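DUF1491 domain-containing protein (Caulobacter crescentus, PDB 4GOQ) is of unknown function, a small single-domain member of the DUF1491 family in which helices pack with a mixed five-stranded sheet. Local coordinates at residues 10-13 with 14-18; 77-80 with 81-85. All coordinates share one frame; numbering follows the deposited sequence.

Contact 1. Residues 10-13 with 14-18; sequences VAAL and IRRAE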
loop_
_atom_site.group_PDB
_atom_site.type_symbol
_atom_site.label_atom_id
_atom_site.label_comp_id
_atom_site.label_asym_id
_atom_site.label_seq_id
_atom_site.Cartn_x
_atom_site.Cartn_y
_atom_site.Cartn_z
ATOM N N VAL A 10 7.422 -6.845 -0.122
ATOM C CA VAL A 10 6.931 -6.189 1.095
ATOM C C VAL A 10 8.114 -5.910 2.052
ATOM O O VAL A 10 8.195 -4.799 2.588
ATOM C CB VAL A 10 5.767 -6.971 1.776
ATOM C CG1 VAL A 10 5.379 -6.337 3.118
ATOM C CG2 VAL A 10 4.538 -7.040 0.850
ATOM N N ALA A 11 9.059 -6.868 2.197
ATOM C CA ALA A 11 10.253 -6.686 3.042
ATOM C C ALA A 11 11.070 -5.480 2.563
ATOM O O ALA A 11 11.558 -4.697 3.387
ATOM C CB ALA A 11 11.114 -7.957 3.052
ATOM N N ALA A 12 11.207 -5.312 1.238
ATOM C CA ALA A 12 11.950 -4.176 0.693
ATOM C C ALA A 12 11.220 -2.854 1.009
ATOM O O ALA A 12 11.859 -1.856 1.331
ATOM C CB ALA A 12 12.113 -4.328 -0.818
ATOM N N LEU A 13 9.888 -2.839 0.871
ATOM C CA LEU A 13 9.103 -1.622 1.142
ATOM C C LEU A 13 9.236 -1.202 2.629
ATOM O O LEU A 13 9.541 -0.030 2.922
ATOM C CB LEU A 13 7.634 -1.841 0.766
ATOM C CG LEU A 13 6.638 -0.701 1.173
ATOM C CD1 LEU A 13 6.921 0.602 0.374
ATOM C CD2 LEU A 13 5.214 -1.127 0.862
ATOM N N ILE A 14 9.057 -2.171 3.550
ATOM C CA ILE A 14 9.175 -1.944 5.009
ATOM C C ILE A 14 10.539 -1.429 5.322
ATOM O O ILE A 14 10.671 -0.416 6.007
ATOM C CB ILE A 14 8.872 -3.226 5.848
ATOM C CG1 ILE A 14 7.448 -3.719 5.640
ATOM C CG2 ILE A 14 9.197 -3.029 7.345
ATOM C CD1 ILE A 14 7.277 -5.166 6.177
ATOM N N ARG A 15 11.572 -2.100 4.800
ATOM C CA ARG A 15 12.955 -1.726 5.031
ATOM C C ARG A 15 13.228 -0.297 4.582
ATOM O O ARG A 15 13.794 0.482 5.347
ATOM C CB ARG A 15 13.884 -2.710 4.301
ATOM C CG ARG A 15 15.293 -2.227 4.147
ATOM C CD ARG A 15 16.092 -3.383 3.584
ATOM N NE ARG A 15 17.377 -2.953 3.054
ATOM C CZ ARG A 15 18.456 -2.731 3.793
ATOM N NH1 ARG A 15 18.397 -2.838 5.118
ATOM N NH2 ARG A 15 19.589 -2.358 3.221
ATOM N N ARG A 16 12.823 0.049 3.350
ATOM C CA ARG A 16 12.982 1.388 2.794
ATOM C C ARG A 16 12.258 2.452 3.644
ATOM O O ARG A 16 12.807 3.522 3.892
ATOM C CB ARG A 16 12.429 1.385 1.347
ATOM C CG ARG A 16 12.836 2.539 0.475
ATOM C CD ARG A 16 12.682 2.229 -1.016
ATOM N NE ARG A 16 11.369 1.663 -1.360
ATOM C CZ ARG A 16 11.164 0.411 -1.775
ATOM N NH1 ARG A 16 12.189 -0.428 -1.916
ATOM N NH2 ARG A 16 9.933 -0.006 -2.071
ATOM N N ALA A 17 11.009 2.185 4.046
ATOM C CA ALA A 17 10.231 3.140 4.838
ATOM C C ALA A 17 10.900 3.362 6.186
ATOM O O ALA A 17 11.105 4.513 6.578
ATOM C CB ALA A 17 8.801 2.647 5.011
ATOM N N GLU A 18 11.315 2.261 6.862
ATOM C CA GLU A 18 11.997 2.348 8.161
ATOM C C GLU A 18 13.283 3.142 8.054
ATOM O O GLU A 18 13.515 3.985 8.908
ATOM C CB GLU A 18 12.282 0.970 8.751
ATOM C CG GLU A 18 11.035 0.260 9.245
ATOM C CD GLU A 18 11.295 -1.090 9.884
ATOM O OE1 GLU A 18 12.320 -1.730 9.546
ATOM O OE2 GLU A 18 10.457 -1.516 10.710
#
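Chi1 of R16 (-164°) sends CG out opposite the backbone N, and a bend at chi3 (49°) turns the guanidinium back over the preceding turn of the helix, above A12 and L13. One face of that group lies over A12 O, offset toward its rim; NH2 approaches L13 CD1 at 3.9 Å, while NH1 comes to 4.1 Å from A12 CB. A12 O is meanwhile held by R16 N at 2.9 Å, an ordinary i to i+4 bond. The same alpha-helical pattern joins I14 N to V10 O, nearly straight at 174°. Beside this bond, V10 CG1 meets I14 CD1 at 3.8 Å, so the two branched side chains touch at one methyl each. A lysine in place of R16 has neither the flat group nor NE, and would probably leave the A12 carbonyl without that cover and F103 O without its donor. This bond of R16 NE to F103 O ties helix 6-19 to the loop that follows strand 91-97. On the buried side, V10 and L13 pack on V93 of strand 91-97, V10 and I14 on V26 of strand 23-28, and A17 on A24.

Contact 2. Residues 77-80 with 81-85; sequences DAYA and ERAAR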
loop_
_atom_site.group_PDB
_atom_site.type_symbol
_atom_site.label_atom_id
_atom_site.label_comp_id
_atom_site.label_asym_id
_atom_site.label_seq_id
_atom_site.Cartn_x
_atom_site.Cartn_y
_atom_site.Cartn_z
ATOM N N ASP A 77 -10.049 2.590 5.601
ATOM C CA ASP A 77 -10.111 1.382 6.433
ATOM C C ASP A 77 -11.299 0.535 5.995
ATOM O O ASP A 77 -11.145 -0.673 5.872
ATOM C CB ASP A 77 -10.181 1.759 7.933
ATOM C CG ASP A 77 -8.858 2.337 8.467
ATOM O OD1 ASP A 77 -7.817 2.189 7.780
ATOM O OD2 ASP A 77 -8.884 2.986 9.520
ATOM N N ALA A 78 -12.462 1.171 5.680
ATOM C CA ALA A 78 -13.646 0.443 5.180
ATOM C C ALA A 78 -13.291 -0.262 3.847
ATOM O O ALA A 78 -13.619 -1.444 3.672
ATOM C CB ALA A 78 -14.843 1.400 5.002
ATOM N N TYR A 79 -12.593 0.436 2.957
ATOM C CA TYR A 79 -12.143 -0.106 1.671
ATOM C C TYR A 79 -11.207 -1.312 1.881
ATOM O O TYR A 79 -11.390 -2.331 1.218
ATOM C CB TYR A 79 -11.461 0.949 0.775
ATOM C CG TYR A 79 -11.203 0.403 -0.617
ATOM C CD1 TYR A 79 -10.055 -0.338 -0.900
ATOM C CD2 TYR A 79 -12.121 0.604 -1.647
ATOM C CE1 TYR A 79 -9.836 -0.882 -2.164
ATOM C CE2 TYR A 79 -11.895 0.093 -2.926
ATOM C CZ TYR A 79 -10.778 -0.689 -3.166
ATOM O OH TYR A 79 -10.564 -1.197 -4.426
ATOM N N ALA A 80 -10.245 -1.203 2.803
ATOM C CA ALA A 80 -9.267 -2.289 3.090
ATOM C C ALA A 80 -9.976 -3.554 3.607
ATOM O O ALA A 80 -9.627 -4.669 3.200
ATOM C CB ALA A 80 -8.229 -1.808 4.120
ATOM N N GLU A 81 -10.954 -3.381 4.515
ATOM C CA GLU A 81 -11.702 -4.508 5.051
ATOM C C GLU A 81 -12.459 -5.207 3.902
ATOM O O GLU A 81 -12.463 -6.437 3.833
ATOM C CB GLU A 81 -12.670 -4.038 6.167
ATOM C CG GLU A 81 -13.452 -5.175 6.835
ATOM C CD GLU A 81 -14.615 -5.791 6.063
ATOM O OE1 GLU A 81 -15.294 -5.076 5.295
ATOM O OE2 GLU A 81 -14.812 -7.016 6.187
ATOM N N ARG A 82 -13.120 -4.422 3.036
ATOM C CA ARG A 82 -13.881 -4.990 1.927
ATOM C C ARG A 82 -12.938 -5.720 0.945
ATOM O O ARG A 82 -13.249 -6.835 0.486
ATOM C CB ARG A 82 -14.694 -3.902 1.205
ATOM C CG ARG A 82 -15.782 -4.479 0.302
ATOM C CD ARG A 82 -16.568 -3.379 -0.399
ATOM N NE ARG A 82 -17.730 -3.905 -1.123
ATOM C CZ ARG A 82 -17.789 -4.075 -2.442
ATOM N NH1 ARG A 82 -16.753 -3.751 -3.208
ATOM N NH2 ARG A 82 -18.885 -4.566 -3.004
ATOM N N ALA A 83 -11.771 -5.117 0.686
ATOM C CA ALA A 83 -10.757 -5.680 -0.220
ATOM C C ALA A 83 -10.263 -7.053 0.247
ATOM O O ALA A 83 -10.012 -7.933 -0.597
ATOM C CB ALA A 83 -9.592 -4.728 -0.337
ATOM N N ALA A 84 -10.156 -7.255 1.587
ATOM C CA ALA A 84 -9.705 -8.530 2.148
ATOM C C ALA A 84 -10.810 -9.585 2.080
ATOM O O ALA A 84 -10.493 -10.770 2.116
ATOM C CB ALA A 84 -9.230 -8.350 3.577
ATOM N N ARG A 85 -12.096 -9.176 1.951
ATOM C CA ARG A 85 -13.192 -10.135 1.740
ATOM C C ARG A 85 -13.247 -10.522 0.268
ATOM O O ARG A 85 -13.455 -11.681 -0.058
ATOM C CB ARG A 85 -14.555 -9.582 2.184
ATOM C CG ARG A 85 -14.824 -9.803 3.635
ATOM C CD ARG A 85 -16.212 -9.301 3.975
ATOM N NE ARG A 85 -16.255 -7.837 4.002
ATOM C CZ ARG A 85 -17.081 -7.086 3.284
ATOM N NH1 ARG A 85 -17.954 -7.648 2.460
ATOM N NH2 ARG A 85 -17.056 -5.766 3.401
HETATM O O HOH W 1 -15.782 -2.363 5.079
#
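E81 and A80 carry most of this contact, which is one stretch of the alpha-helix 74-86 with i to i+4 bonds from D77 to A84; Y79 adds the next largest share. E81 N bonds to D77 O at 3.0 Å, and A84 N reaches A80 O at 3.1 Å with a more bent N-H...O angle of 144°. Between these rungs, A78 O accepts from R82 N, and A83 N bonds to Y79 O. At the end of the stretch R85 N turns to R82 O instead. The side chain of E81 leaves with CG anti to the backbone N and bends at chi2 (-76°), a course that brings its carboxylate beside the A78 carbonyl and within range of R85. A single water spans that gap, giving one hydrogen to A78 O at 2.7 Å and the other to E81 OE1. A78 O is thus shared by a backbone amide and a water, a common way for a carbonyl on the solvent side of a helix to be solvated.

On another side of the helix, the Y79 ring leans obliquely by A83, with CE1 4.3 Å from A83 CB, a loose apolar contact. Y79 also packs on P67 and V68, and both A83 and A84 touch I90, so this side faces the loops flanking the helix. D77 forms a salt bridge with K40 of strand 37-43, linking the helix to the sheet.

The charged end of E81 is gripped by R85 one turn on, side-on and with two nitrogens. The carboxylate lies at the guanidinium edge, roughly in its plane, and the two bonds fix how one group is turned against the other. R85 NH2 meets the syn lone pair of E81 OE1 at 2.7 Å, and R85 NE reaches E81 OE2, also at 2.7 Å.

In the fold
Both contacts are turns within single helices, but they serve different helices on opposite sides of the chain's centre, with contact centres 22 Å apart and nearest atoms about 14 Å apart. Contact 1, on helix 6-19, is partly buried: its inward side is apolar and lies on strands 23-28 and 91-97. Contact 2, on helix 74-86, is a surface contact, where a bridging water and a salt bridge supply the side-chain chemistry and the apolar side meets loops. Each helix nevertheless has a polar tie beyond itself, and the partners differ in kind: a backbone carbonyl of a loop for contact 1, a charged side chain of a sheet strand for contact 2.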